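Local atomic coordinates of epidermin leader peptide processing serine protease EpiP (PDB entry 3QFH), a protein that is a subtilisin-like serine endopeptidase that probably cleaves the leader peptide from the precursor of the lantibiotic epidermin. Residues I129-M134 with V171-G176. Sequence-based numbering, arbitrary orientation. Where two conformers were deposited one is given.
Sequences IDTGVM and VNDRKG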
loop_
_atom_site.group_PDB
_atom_site.type_symbol
_atom_site.label_atom_id
_atom_site.label_comp_id
_atom_site.label_asym_id
_atom_site.label_seq_id
_atom_site.Cartn_x
_atom_site.Cartn_y
_atom_site.Cartn_z
ATOM N N ILE A 129 2.430 -2.710 4.366
ATOM C CA ILE A 129 3.309 -3.436 3.478
ATOM C C ILE A 129 4.204 -2.371 2.847
ATOM O O ILE A 129 3.740 -1.572 2.064
ATOM C CB ILE A 129 2.497 -4.226 2.453
ATOM C CG1 ILE A 129 1.599 -5.218 3.203
ATOM C CG2 ILE A 129 3.421 -4.931 1.462
ATOM C CD1 ILE A 129 0.644 -5.970 2.327
ATOM N N ASP A 130 5.480 -2.338 3.222
ATOM C CA ASP A 130 6.347 -1.264 2.742
ATOM C C ASP A 130 7.839 -1.621 2.893
ATOM O O ASP A 130 8.207 -2.821 2.911
ATOM C CB ASP A 130 5.978 0.032 3.495
ATOM C CG ASP A 130 6.085 1.276 2.618
ATOM O OD1 ASP A 130 7.209 1.658 2.199
ATOM O OD2 ASP A 130 5.024 1.880 2.361
ATOM N N THR A 131 8.691 -0.609 3.035
ATOM C CA THR A 131 10.134 -0.836 3.051
ATOM C C THR A 131 10.709 -1.307 4.395
ATOM O O THR A 131 11.866 -1.694 4.463
ATOM C CB THR A 131 10.915 0.423 2.544
ATOM O OG1 THR A 131 10.792 1.493 3.467
ATOM C CG2 THR A 131 10.393 0.900 1.174
ATOM N N GLY A 132 9.895 -1.323 5.443
ATOM C CA GLY A 132 10.359 -1.678 6.778
ATOM C C GLY A 132 10.049 -0.485 7.657
ATOM O O GLY A 132 9.418 0.479 7.192
ATOM N N VAL A 133 10.460 -0.534 8.921
ATOM C CA VAL A 133 10.210 0.579 9.833
ATOM C C VAL A 133 11.333 0.698 10.859
ATOM O O VAL A 133 11.995 -0.296 11.211
ATOM C CB VAL A 133 8.870 0.393 10.609
ATOM C CG1 VAL A 133 8.961 -0.831 11.564
ATOM C CG2 VAL A 133 8.512 1.641 11.411
ATOM N N MET A 134 11.569 1.923 11.312
ATOM C CA MET A 134 12.509 2.149 12.390
ATOM C C MET A 134 11.691 1.825 13.660
ATOM O O MET A 134 11.022 2.685 14.199
ATOM C CB MET A 134 12.971 3.599 12.399
ATOM C CG MET A 134 13.953 3.859 13.508
ATOM S SD MET A 134 14.425 5.555 13.642
ATOM C CE MET A 134 15.339 5.476 15.236
ATOM N N VAL A 171 12.749 -6.448 10.103
ATOM C CA VAL A 171 11.952 -5.471 9.363
ATOM C C VAL A 171 12.540 -4.073 9.416
ATOM O O VAL A 171 11.821 -3.107 9.182
ATOM C CB VAL A 171 10.471 -5.442 9.782
ATOM C CG1 VAL A 171 9.813 -6.812 9.485
ATOM C CG2 VAL A 171 10.297 -5.027 11.239
ATOM N N ASN A 172 13.833 -3.964 9.729
ATOM C CA ASN A 172 14.501 -2.660 9.737
ATOM C C ASN A 172 14.336 -2.003 8.367
ATOM O O ASN A 172 14.391 -2.683 7.337
ATOM C CB ASN A 172 15.990 -2.788 10.082
ATOM C CG ASN A 172 16.233 -3.096 11.553
ATOM O OD1 ASN A 172 15.295 -3.293 12.326
ATOM N ND2 ASN A 172 17.505 -3.136 11.945
ATOM N N ASP A 173 14.121 -0.693 8.365
ATOM C CA ASP A 173 13.935 0.068 7.138
ATOM C C ASP A 173 15.291 0.496 6.587
ATOM O O ASP A 173 16.044 1.168 7.276
ATOM C CB ASP A 173 13.112 1.305 7.487
ATOM C CG ASP A 173 12.578 2.045 6.279
ATOM O OD1 ASP A 173 12.815 1.638 5.134
ATOM O OD2 ASP A 173 11.895 3.061 6.489
ATOM N N ARG A 174 15.596 0.105 5.360
ATOM C CA ARG A 174 16.828 0.527 4.706
ATOM C C ARG A 174 16.598 1.791 3.893
ATOM O O ARG A 174 17.480 2.625 3.796
ATOM C CB ARG A 174 17.365 -0.541 3.745
ATOM C CG ARG A 174 18.105 -1.733 4.356
ATOM C CD ARG A 174 17.201 -2.663 5.144
ATOM N NE ARG A 174 17.819 -3.969 5.353
ATOM C CZ ARG A 174 17.425 -4.872 6.254
ATOM N NH1 ARG A 174 18.070 -6.026 6.343
ATOM N NH2 ARG A 174 16.424 -4.620 7.092
ATOM N N LYS A 175 15.414 1.916 3.296
ATOM C CA LYS A 175 15.110 3.039 2.402
ATOM C C LYS A 175 14.524 4.266 3.070
ATOM O O LYS A 175 14.833 5.385 2.667
ATOM C CB LYS A 175 14.169 2.582 1.277
ATOM C CG LYS A 175 14.802 1.618 0.331
ATOM C CD LYS A 175 13.943 1.432 -0.904
ATOM C CE LYS A 175 14.641 0.609 -1.911
ATOM N NZ LYS A 175 13.871 0.563 -3.175
ATOM N N GLY A 176 13.644 4.064 4.048
ATOM C CA GLY A 176 13.053 5.180 4.804
ATOM C C GLY A 176 11.572 5.446 4.588
ATOM O O GLY A 176 10.931 6.091 5.411
HETATM O O HOH W 1 14.090 -1.077 3.080
HETATM O O HOH W 2 12.606 -2.626 12.720
HETATM O O HOH W 3 14.725 -0.670 13.150
#
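The acid corner of a probable subtilase catalytic triad is built here, where the Asp-Thr-Gly turn ending strand 126-130 meets the loop that leads into helix 177-186. Asp130 OD1 accepts a hydrogen bond from ND1 of His177, consistent with a charge relay to Ser383. Through its anti lone pair, Asp130 OD1 also takes the backbone N of Thr131 at 2.8 Å, so two donors grip this one oxygen and restrain the rotation of the carboxylate. Thr131 is the second-shell link to the loop. Thr131 OG1, placed between the backbone N and the carbonyl carbon (chi1 68°), donates to Asp173 OD1 over 2.6 Å and also receives Gly178 N. Asp173 CB rests on the Gly132-Val133 peptide, 3.5 Å from Val133 N; with CG anti to the backbone N (chi1 -168°) the carboxylate is carried to Thr131 OG1. Asp173 OD1 also accepts Gly176 N at 2.8 Å, an Asx motif leading to the N-cap position of the helix; both donors approach from well above the carboxylate plane, and Thr179 OG1 engages OD2. Gly132 allows the close approach: Gly132 CA is 3.2 Å from Val171 O, and a CB would collide with that oxygen. Val133 N then donates to Val171 O at 2.9 Å, nearly along the C=O axis. One water joins Thr131 O to Arg174 N, and another connects Val133 O with Asn172 OD1. Thr131 CG2 packs on CB and CD of the extended Lys175 chain, the two side chains crossing at about a right angle, while Lys175 NZ reaches Lys209 O. Such coupling of the aspartate strand end to the start of the histidine helix is characteristic of the subtilisin-like fold.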